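Long-range contacts in transferrin (PDB 6WB6), which binds a single ferric ion together with carbonate and serves as a secreted iron-transport protein of the tobacco hornworm: residues 57-63 and 371-376; 52-58 and 273-279; 458-462 and 530-534; 436-442 and 541-547. The contacts are given in a common frame with arbitrary orientation. Residues are numbered along the deposited sequence.

Contact 1 (57-63 and 371-376)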
# COMPACT_ATOMS: atom_id res chain seq x y z
N ASP A 57 -17.16 -2.98 3.07
CA ASP A 57 -16.99 -3.88 1.95
C ASP A 57 -17.08 -5.32 2.45
O ASP A 57 -16.94 -5.57 3.65
CB ASP A 57 -15.66 -3.64 1.24
CG ASP A 57 -15.48 -2.20 0.74
OD1 ASP A 57 -16.46 -1.55 0.30
OD2 ASP A 57 -14.33 -1.73 0.77
N PRO A 58 -17.29 -6.28 1.55
CA PRO A 58 -17.25 -7.70 1.95
C PRO A 58 -15.97 -8.10 2.69
O PRO A 58 -16.00 -8.87 3.65
CB PRO A 58 -17.40 -8.43 0.60
CG PRO A 58 -18.04 -7.42 -0.32
CD PRO A 58 -17.40 -6.14 0.08
N GLU A 59 -14.84 -7.56 2.24
CA GLU A 59 -13.59 -7.76 2.96
C GLU A 59 -13.70 -7.29 4.42
O GLU A 59 -13.09 -7.89 5.32
CB GLU A 59 -12.46 -7.03 2.22
CG GLU A 59 -12.08 -7.61 0.84
CD GLU A 59 -12.88 -6.99 -0.33
OE1 GLU A 59 -13.98 -6.49 -0.09
OE2 GLU A 59 -12.40 -6.99 -1.49
N ASP A 60 -14.44 -6.21 4.68
CA ASP A 60 -14.59 -5.71 6.05
C ASP A 60 -15.50 -6.61 6.88
O ASP A 60 -15.25 -6.84 8.08
CB ASP A 60 -15.12 -4.26 6.03
CG ASP A 60 -14.22 -3.31 5.25
OD1 ASP A 60 -12.98 -3.32 5.42
OD2 ASP A 60 -14.76 -2.54 4.43
N MET A 61 -16.57 -7.12 6.28
CA MET A 61 -17.43 -8.10 6.94
C MET A 61 -16.61 -9.28 7.42
O MET A 61 -16.77 -9.76 8.55
CB MET A 61 -18.54 -8.57 5.99
CG MET A 61 -19.40 -7.41 5.46
SD MET A 61 -20.50 -7.87 4.09
CE MET A 61 -21.06 -6.25 3.52
N TYR A 62 -15.70 -9.74 6.57
CA TYR A 62 -14.82 -10.82 6.96
C TYR A 62 -13.99 -10.43 8.17
O TYR A 62 -13.90 -11.19 9.13
CB TYR A 62 -13.93 -11.23 5.78
CG TYR A 62 -13.10 -12.43 6.15
CD1 TYR A 62 -13.61 -13.71 6.00
CD2 TYR A 62 -11.84 -12.28 6.71
CE1 TYR A 62 -12.88 -14.80 6.34
CE2 TYR A 62 -11.10 -13.38 7.08
CZ TYR A 62 -11.63 -14.64 6.88
OH TYR A 62 -10.93 -15.76 7.24
N VAL A 63 -13.36 -9.25 8.15
CA VAL A 63 -12.65 -8.79 9.34
C VAL A 63 -13.59 -8.81 10.53
O VAL A 63 -13.21 -9.17 11.65
CB VAL A 63 -12.06 -7.38 9.14
CG1 VAL A 63 -11.50 -6.84 10.48
CG2 VAL A 63 -10.95 -7.42 8.08
N VAL A 371 -4.81 -8.40 10.12
CA VAL A 371 -6.14 -8.88 9.79
C VAL A 371 -6.69 -8.12 8.59
O VAL A 371 -7.35 -8.70 7.72
CB VAL A 371 -7.07 -8.76 11.00
CG1 VAL A 371 -8.34 -9.47 10.72
CG2 VAL A 371 -6.46 -9.41 12.22
N PHE A 372 -6.38 -6.83 8.49
CA PHE A 372 -6.82 -6.08 7.33
C PHE A 372 -6.15 -6.61 6.06
O PHE A 372 -6.82 -6.95 5.08
CB PHE A 372 -6.52 -4.60 7.53
CG PHE A 372 -6.83 -3.77 6.33
CD1 PHE A 372 -8.14 -3.46 6.02
CD2 PHE A 372 -5.82 -3.31 5.53
CE1 PHE A 372 -8.43 -2.72 4.89
CE2 PHE A 372 -6.11 -2.58 4.40
CZ PHE A 372 -7.42 -2.28 4.09
N ALA A 373 -4.81 -6.70 6.08
CA ALA A 373 -4.09 -7.17 4.90
C ALA A 373 -4.62 -8.51 4.43
O ALA A 373 -4.82 -8.72 3.23
CB ALA A 373 -2.60 -7.29 5.20
N PHE A 374 -4.85 -9.43 5.37
CA PHE A 374 -5.34 -10.75 4.97
C PHE A 374 -6.71 -10.64 4.32
O PHE A 374 -6.95 -11.24 3.28
CB PHE A 374 -5.42 -11.67 6.17
CG PHE A 374 -5.88 -13.03 5.83
CD1 PHE A 374 -4.99 -13.96 5.34
CD2 PHE A 374 -7.20 -13.39 6.01
CE1 PHE A 374 -5.39 -15.22 5.02
CE2 PHE A 374 -7.61 -14.66 5.69
CZ PHE A 374 -6.70 -15.58 5.19
N SER A 375 -7.63 -9.91 4.94
CA SER A 375 -8.95 -9.76 4.37
C SER A 375 -8.91 -9.09 3.00
O SER A 375 -9.89 -9.18 2.26
CB SER A 375 -9.85 -8.94 5.31
OG SER A 375 -9.34 -7.63 5.46
N ARG A 376 -7.82 -8.41 2.67
CA ARG A 376 -7.68 -7.70 1.40
C ARG A 376 -6.79 -8.44 0.41
O ARG A 376 -6.23 -7.81 -0.49
CB ARG A 376 -7.14 -6.30 1.66
CG ARG A 376 -8.11 -5.38 2.40
CD ARG A 376 -9.18 -4.82 1.47
NE ARG A 376 -10.31 -4.27 2.23
CZ ARG A 376 -11.27 -3.52 1.71
NH1 ARG A 376 -11.26 -3.21 0.42
NH2 ARG A 376 -12.25 -3.07 2.48
O HOH W 1 -10.67 -5.11 4.77
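The end of helix 360-375, from the second transferrin repeat, meets the start of helix 58-65, from the first; the short axes of 58-63 and 371-375 approach to 9.2 Å at 133°. V371 opens the contact with its CG1 4.1 Å from V63 CG1, while V63 CG2 lies 3.8 Å from V371 O. F372, whose CA-to-CB bond points sideways, packs against M610, L611 and L617, and its carbonyl O accepts a 2.6 Å hydrogen bond from S375 OG. F374 offers its ring edge to Y62, with F374 CE2 3.8 Å from Y62 OH. At S375 the backbones come nearest, 5.2 Å between its CA and that of E59; the small side chain lets E59 CG reach to 3.0 Å from S375 O. R376, just past the helix end, buries the most surface. Its NH2 forms salt bridges of 3.0 Å to both D57 OD2 and D60 OD1, and E59 CB covers one guanidinium face, 3.5 Å from R376 NE. A water accepts from R376 NE (2.7 Å) and donates to D60 OD1 (3.0 Å) and S375 OG (2.9 Å). D60 is also salt-bridged to R39. D57 is a predicted iron ligand, yet the protein ligands seen on the metal are Y90 and Y204; here D57 instead helps build an inter-lobe salt-bridge network, set between the two halves of a bilobal transferrin.

Contact 2 (52-58 and 273-279)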
# COMPACT_ATOMS: atom_id res chain seq x y z
N ASP A 52 -23.22 1.94 16.45
CA ASP A 52 -24.26 0.97 16.14
C ASP A 52 -24.11 0.37 14.76
O ASP A 52 -24.54 -0.77 14.56
CB ASP A 52 -25.65 1.62 16.27
CG ASP A 52 -25.90 2.16 17.68
OD1 ASP A 52 -25.74 1.38 18.64
OD2 ASP A 52 -26.24 3.34 17.82
N PHE A 53 -23.49 1.08 13.81
CA PHE A 53 -23.31 0.54 12.47
C PHE A 53 -22.23 1.31 11.74
O PHE A 53 -21.83 2.42 12.13
CB PHE A 53 -24.61 0.57 11.67
CG PHE A 53 -25.06 1.97 11.30
CD1 PHE A 53 -25.35 2.91 12.27
CD2 PHE A 53 -25.22 2.32 9.95
CE1 PHE A 53 -25.79 4.21 11.93
CE2 PHE A 53 -25.66 3.59 9.57
CZ PHE A 53 -25.94 4.54 10.54
N VAL A 54 -21.80 0.72 10.63
CA VAL A 54 -20.72 1.25 9.83
C VAL A 54 -20.80 0.64 8.43
O VAL A 54 -21.21 -0.52 8.29
CB VAL A 54 -19.36 0.96 10.49
CG1 VAL A 54 -19.11 -0.56 10.53
CG2 VAL A 54 -18.26 1.72 9.80
N PRO A 55 -20.47 1.39 7.39
CA PRO A 55 -20.40 0.81 6.05
C PRO A 55 -19.21 -0.14 5.91
O PRO A 55 -18.13 0.10 6.45
CB PRO A 55 -20.25 2.04 5.14
CG PRO A 55 -19.60 3.05 6.04
CD PRO A 55 -20.25 2.85 7.36
N VAL A 56 -19.40 -1.21 5.16
CA VAL A 56 -18.41 -2.26 5.02
C VAL A 56 -18.36 -2.74 3.58
O VAL A 56 -19.41 -2.90 2.93
CB VAL A 56 -18.72 -3.46 5.95
CG1 VAL A 56 -18.34 -3.17 7.42
CG2 VAL A 56 -20.18 -3.81 5.84
N ASP A 57 -17.16 -2.98 3.07
CA ASP A 57 -16.99 -3.88 1.95
C ASP A 57 -17.08 -5.32 2.45
O ASP A 57 -16.94 -5.57 3.65
CB ASP A 57 -15.66 -3.64 1.24
CG ASP A 57 -15.48 -2.20 0.74
OD1 ASP A 57 -16.46 -1.55 0.30
OD2 ASP A 57 -14.33 -1.73 0.77
N PRO A 58 -17.29 -6.28 1.55
CA PRO A 58 -17.25 -7.70 1.95
C PRO A 58 -15.97 -8.10 2.69
O PRO A 58 -16.00 -8.87 3.65
CB PRO A 58 -17.40 -8.43 0.60
CG PRO A 58 -18.04 -7.42 -0.32
CD PRO A 58 -17.40 -6.14 0.08
N TRP A 273 -22.35 -7.57 -2.69
CA TRP A 273 -22.52 -6.14 -2.53
C TRP A 273 -21.89 -5.65 -1.24
O TRP A 273 -21.87 -6.36 -0.23
CB TRP A 273 -23.99 -5.77 -2.46
CG TRP A 273 -24.80 -6.00 -3.69
CD1 TRP A 273 -25.80 -6.90 -3.83
CD2 TRP A 273 -24.72 -5.29 -4.93
NE1 TRP A 273 -26.35 -6.80 -5.08
CE2 TRP A 273 -25.70 -5.82 -5.78
CE3 TRP A 273 -23.89 -4.27 -5.40
CZ2 TRP A 273 -25.90 -5.35 -7.08
CZ3 TRP A 273 -24.08 -3.80 -6.71
CH2 TRP A 273 -25.08 -4.35 -7.53
N GLN A 274 -21.46 -4.40 -1.26
CA GLN A 274 -21.15 -3.71 -0.03
C GLN A 274 -22.45 -3.35 0.68
O GLN A 274 -23.55 -3.47 0.13
CB GLN A 274 -20.38 -2.43 -0.29
CG GLN A 274 -19.29 -2.51 -1.30
CD GLN A 274 -19.20 -1.22 -2.05
OE1 GLN A 274 -20.18 -0.77 -2.63
NE2 GLN A 274 -18.03 -0.59 -2.00
N GLY A 275 -22.31 -2.88 1.92
CA GLY A 275 -23.47 -2.41 2.65
C GLY A 275 -23.13 -1.91 4.04
O GLY A 275 -22.06 -1.33 4.26
N LEU A 276 -24.05 -2.10 4.98
CA LEU A 276 -23.88 -1.64 6.35
C LEU A 276 -23.90 -2.84 7.28
O LEU A 276 -24.70 -3.76 7.10
CB LEU A 276 -24.98 -0.67 6.78
CG LEU A 276 -25.26 0.53 5.89
CD1 LEU A 276 -26.60 1.16 6.29
CD2 LEU A 276 -24.09 1.50 6.01
N ILE A 277 -23.03 -2.80 8.27
CA ILE A 277 -22.94 -3.83 9.30
C ILE A 277 -23.24 -3.15 10.64
O ILE A 277 -22.88 -1.99 10.85
CB ILE A 277 -21.55 -4.50 9.27
CG1 ILE A 277 -21.59 -5.93 9.83
CG2 ILE A 277 -20.54 -3.62 9.98
CD1 ILE A 277 -20.20 -6.63 9.88
N GLY A 278 -23.93 -3.86 11.52
CA GLY A 278 -24.16 -3.35 12.86
C GLY A 278 -24.22 -4.47 13.87
O GLY A 278 -24.26 -5.66 13.52
N HIS A 279 -24.20 -4.10 15.15
CA HIS A 279 -24.32 -5.11 16.17
C HIS A 279 -25.75 -5.63 16.22
O HIS A 279 -26.69 -5.02 15.71
CB HIS A 279 -23.89 -4.59 17.53
CG HIS A 279 -24.63 -3.37 17.97
ND1 HIS A 279 -25.92 -3.40 18.43
CD2 HIS A 279 -24.23 -2.08 18.04
CE1 HIS A 279 -26.30 -2.18 18.75
NE2 HIS A 279 -25.30 -1.35 18.52
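This is an antiparallel strand pair in the first lobe, within the four-stranded antiparallel sheet ordered 53-56, 275-279, 72-79, 320-327 of a transferrin domain related to periplasmic binding proteins. Strand 275-279 returns the chain from the sheet containing 90-97 and 269-271, and sits between 53-56 and 72-79; on its far side 53-56 also bonds through its backbone to K6 and C8. V54 and I277 form a hydrogen-bonded pair, with both V54 N to I277 O and I277 N to V54 O at 2.9 Å. V56 and G275 form the next, V56 N to G275 O at 2.8 Å and G275 N to V56 O at 3.1 Å. Between and beyond them, P55 with L276 and F53 with G278 are non-hydrogen-bonded. Glycine fits at 278 because a CB there would clash with D52 O; the two CA atoms of F53 and G278 lie 4.0 Å apart. One face carries V54, V56 and I277, where I277 CG2 is 3.4 Å from both V54 CG1 and V56 CG1, beneath helices 39-47 and 58-65. On the other, L276 packs by CD1 on F53 CD2 (4.1 Å) and by CD2 on P55 CB (4.0 Å). Side chains close both ends: Q274 NE2 donates to D57 OD1 at 2.9 Å, and H279 NE2 donates to D52 OD1 at 2.8 Å.

Contact 3 (458-462 and 530-534)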
# COMPACT_ATOMS: atom_id res chain seq x y z
N LYS A 458 33.40 29.04 6.71
CA LYS A 458 32.64 28.76 7.92
C LYS A 458 31.43 27.91 7.56
O LYS A 458 30.86 28.06 6.47
CB LYS A 458 32.15 30.07 8.60
CG LYS A 458 33.24 31.04 9.05
CD LYS A 458 32.71 32.47 9.00
N SER A 459 31.00 27.05 8.47
CA SER A 459 29.85 26.21 8.17
C SER A 459 28.86 26.20 9.33
O SER A 459 29.23 26.34 10.50
CB SER A 459 30.25 24.78 7.85
OG SER A 459 31.11 24.28 8.85
N CYS A 460 27.60 26.01 8.97
CA CYS A 460 26.50 25.85 9.91
C CYS A 460 25.98 24.44 9.74
O CYS A 460 25.95 23.94 8.61
CB CYS A 460 25.38 26.86 9.64
SG CYS A 460 25.89 28.58 9.58
N HIS A 461 25.60 23.80 10.83
CA HIS A 461 25.17 22.41 10.76
C HIS A 461 23.90 22.22 11.57
O HIS A 461 23.68 22.91 12.57
CB HIS A 461 26.22 21.43 11.32
CG HIS A 461 27.52 21.41 10.59
ND1 HIS A 461 28.04 20.26 10.04
CD2 HIS A 461 28.45 22.38 10.39
CE1 HIS A 461 29.22 20.52 9.51
NE2 HIS A 461 29.49 21.80 9.70
N SER A 462 23.08 21.26 11.15
CA SER A 462 22.20 20.60 12.08
C SER A 462 23.03 19.95 13.19
O SER A 462 24.26 19.86 13.11
CB SER A 462 21.38 19.52 11.38
OG SER A 462 20.43 20.09 10.54
N ALA A 530 20.77 26.31 12.12
CA ALA A 530 21.52 26.41 10.88
C ALA A 530 20.97 27.53 10.00
O ALA A 530 21.73 28.22 9.31
CB ALA A 530 21.49 25.07 10.15
N TRP A 531 19.65 27.74 10.03
CA TRP A 531 19.06 28.79 9.22
C TRP A 531 19.38 30.18 9.77
O TRP A 531 19.63 31.11 9.00
CB TRP A 531 17.54 28.59 9.07
CG TRP A 531 16.83 27.99 10.27
CD1 TRP A 531 16.16 28.67 11.25
CD2 TRP A 531 16.72 26.60 10.60
NE1 TRP A 531 15.64 27.78 12.17
CE2 TRP A 531 15.97 26.50 11.79
CE3 TRP A 531 17.19 25.43 10.00
CZ2 TRP A 531 15.69 25.28 12.39
CZ3 TRP A 531 16.91 24.22 10.60
CH2 TRP A 531 16.16 24.16 11.78
N LYS A 532 19.42 30.35 11.11
CA LYS A 532 19.87 31.64 11.64
C LYS A 532 21.36 31.83 11.41
O LYS A 532 21.81 32.94 11.11
CB LYS A 532 19.58 31.75 13.14
CG LYS A 532 19.24 33.15 13.61
CD LYS A 532 17.91 33.61 13.02
CE LYS A 532 17.51 34.99 13.52
NZ LYS A 532 16.37 35.53 12.73
N CYS A 533 22.12 30.75 11.54
CA CYS A 533 23.57 30.81 11.37
C CYS A 533 23.91 31.17 9.92
O CYS A 533 24.81 31.98 9.68
CB CYS A 533 24.16 29.47 11.82
SG CYS A 533 25.90 29.18 11.53
N LEU A 534 23.16 30.63 8.96
CA LEU A 534 23.41 30.99 7.56
C LEU A 534 22.99 32.43 7.30
O LEU A 534 23.77 33.23 6.78
CB LEU A 534 22.68 30.04 6.61
CG LEU A 534 23.27 30.00 5.19
CD1 LEU A 534 24.73 29.46 5.19
CD2 LEU A 534 22.42 29.16 4.27
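C460, A530 and C533 account for most of the surface buried here, and the first and last of them form the disulfide that ties a sheet strand to the helix lying over it. The setting is the alpha/beta fold of the second transferrin lobe. Strand 458-461 lies parallel to both its neighbours, 499-501 and 542-545, and helix 530-535, on the connection from the former to the latter, crosses over it, making this part of a beta-alpha-beta crossover. Strand and helix axes run 7.4 Å apart at 157°, nearly antiparallel. C460 points straight at the helix and is the most covered residue. A530, one turn before C533, is the point of closest backbone approach, with its CA 5.1 Å from that of C460. Its methyl fills the space beside the strand: A530 CB is 4.3 Å from C460 CB, 3.9 Å from H461 O and 4.2 Å from S462 N. No hydrogen bond joins the two segments. The CA-to-CB bonds of S459 and H461 point away from the helix; S459 OG is hydrogen-bonded to S500 OG and H461 ND1 to G469 O. C114-C210 links strand 112-114 to helix 203-213 in the first lobe in the corresponding way. The C460 SG to C533 SG bond measures 2.0 Å with a chi3 of -79°, and C460 SG lies 3.5 Å from L534 N.

Contact 4 (436-442 and 541-547)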
# COMPACT_ATOMS: atom_id res chain seq x y z
N ASN A 436 14.51 11.43 2.83
CA ASN A 436 15.17 12.70 3.09
C ASN A 436 16.57 12.67 2.51
O ASN A 436 17.18 11.61 2.36
CB ASN A 436 15.24 12.98 4.58
CG ASN A 436 13.88 13.20 5.19
OD1 ASN A 436 13.05 13.93 4.64
ND2 ASN A 436 13.62 12.54 6.31
N TYR A 437 17.08 13.85 2.18
CA TYR A 437 18.46 14.02 1.76
C TYR A 437 19.18 15.01 2.67
O TYR A 437 18.62 16.04 3.06
CB TYR A 437 18.55 14.52 0.32
CG TYR A 437 18.23 13.44 -0.68
CD1 TYR A 437 16.95 12.90 -0.75
CD2 TYR A 437 19.18 12.97 -1.55
CE1 TYR A 437 16.66 11.91 -1.66
CE2 TYR A 437 18.90 11.99 -2.46
CZ TYR A 437 17.64 11.47 -2.52
OH TYR A 437 17.33 10.49 -3.43
N ALA A 438 20.42 14.69 2.98
CA ALA A 438 21.32 15.68 3.54
C ALA A 438 21.75 16.63 2.44
O ALA A 438 22.26 16.20 1.39
CB ALA A 438 22.53 15.02 4.19
N VAL A 439 21.53 17.93 2.63
CA VAL A 439 21.85 18.89 1.60
C VAL A 439 22.75 19.97 2.18
O VAL A 439 23.05 19.98 3.38
CB VAL A 439 20.60 19.52 0.96
CG1 VAL A 439 19.64 18.43 0.54
CG2 VAL A 439 19.93 20.52 1.89
N ALA A 440 23.23 20.82 1.28
CA ALA A 440 24.13 21.93 1.58
C ALA A 440 23.46 23.20 1.09
O ALA A 440 23.37 23.41 -0.13
CB ALA A 440 25.48 21.74 0.91
N VAL A 441 23.01 24.03 2.02
CA VAL A 441 22.25 25.23 1.71
C VAL A 441 23.23 26.40 1.67
O VAL A 441 24.04 26.57 2.60
CB VAL A 441 21.14 25.47 2.75
CG1 VAL A 441 20.30 26.67 2.39
CG2 VAL A 441 20.27 24.22 2.90
N VAL A 442 23.16 27.19 0.60
CA VAL A 442 23.97 28.40 0.41
C VAL A 442 23.05 29.56 0.06
O VAL A 442 21.94 29.37 -0.42
CB VAL A 442 25.05 28.22 -0.68
CG1 VAL A 442 26.19 27.34 -0.16
CG2 VAL A 442 24.46 27.63 -1.99
N VAL A 541 27.71 28.04 4.48
CA VAL A 541 26.98 26.89 3.97
C VAL A 541 26.34 26.20 5.17
O VAL A 541 26.94 26.11 6.24
CB VAL A 541 27.93 25.95 3.19
CG1 VAL A 541 29.05 25.44 4.10
CG2 VAL A 541 27.17 24.77 2.57
N ALA A 542 25.10 25.72 5.00
CA ALA A 542 24.40 25.03 6.07
C ALA A 542 24.15 23.59 5.67
O ALA A 542 23.42 23.33 4.71
CB ALA A 542 23.08 25.72 6.41
N PHE A 543 24.75 22.64 6.41
CA PHE A 543 24.48 21.21 6.22
C PHE A 543 23.29 20.84 7.09
O PHE A 543 23.40 20.66 8.31
CB PHE A 543 25.69 20.35 6.56
CG PHE A 543 26.92 20.74 5.81
CD1 PHE A 543 27.19 20.18 4.57
CD2 PHE A 543 27.79 21.68 6.33
CE1 PHE A 543 28.32 20.55 3.86
CE2 PHE A 543 28.92 22.07 5.61
CZ PHE A 543 29.18 21.50 4.39
N VAL A 544 22.14 20.73 6.45
CA VAL A 544 20.87 20.46 7.11
C VAL A 544 20.23 19.30 6.36
O VAL A 544 20.75 18.82 5.36
CB VAL A 544 19.98 21.70 7.13
CG1 VAL A 544 20.64 22.78 8.00
CG2 VAL A 544 19.75 22.23 5.70
N SER A 545 19.10 18.83 6.88
CA SER A 545 18.31 17.86 6.16
C SER A 545 17.41 18.57 5.19
O SER A 545 16.97 19.69 5.45
CB SER A 545 17.45 17.02 7.10
OG SER A 545 16.41 16.39 6.33
N SER A 546 17.07 17.89 4.10
CA SER A 546 16.05 18.42 3.19
C SER A 546 14.71 18.62 3.91
O SER A 546 13.95 19.53 3.56
CB SER A 546 15.88 17.49 2.00
OG SER A 546 15.46 16.22 2.43
N ALA A 547 14.44 17.81 4.93
CA ALA A 547 13.21 17.96 5.71
C ALA A 547 13.09 19.32 6.40
O ALA A 547 11.98 19.73 6.75
CB ALA A 547 13.12 16.84 6.74
O HOH W 2 12.65 15.43 2.51
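A serine side chain stands in for a backbone acceptor at one end of this strand pair: Y437 N donates to S546 OG at 2.9 Å, while S546 N returns a short 2.6 Å bond to Y437 O. The hydroxyl can do so because S546 has already turned into a 3-10 segment. Just before it, S545 OG accepts from A547 N at 2.8 Å, an ST turn. Further along, the ladder is regular and antiparallel. V439 N bonds V544 O at 3.0 Å and V544 N bonds V439 O at 3.3 Å; V441 and A542 exchange two bonds of 2.8 Å, V441 N to A542 O and A542 N to V441 O. The pair belongs to the mixed sheet of the second transferrin lobe, whose counterpart in the first lobe joins 90-97 to 218-222. V439, V441, A542 and V544 occupy one face, where V441 CG2 meets V544 CG2 at 3.5 Å and helix 530-535 packs on V441, A542 and V544. A438, A440, F543 and S545 occupy the other, with A440 CB 4.3 Å from F543 CE1 and helix 467-479 alongside. At the turn, a water donates to N436 OD1 at 2.6 Å and is hydrogen-bonded to S546 OG at 2.9 Å.

The four contacts fall into two clusters, one on each side of the chain's centre. Contacts 1 and 2, with centres 12 Å apart, share D57 and P58, where strand 53-56 runs into helix 58-65; M61 CE also packs 3.5 Å from V56 CG2. Both lie near the bound iron: the side chains of E59 and P58 are about 9 and 11 Å from it. Contacts 3 and 4, centres 10 Å apart, meet in one sheet through probable hydrogen bonds of 2.8 Å, C460 N to V541 O and C460 O to F543 N. Contacts 1 and 4 are 43 Å apart between centres, and contacts 2 and 3 are 55 Å apart.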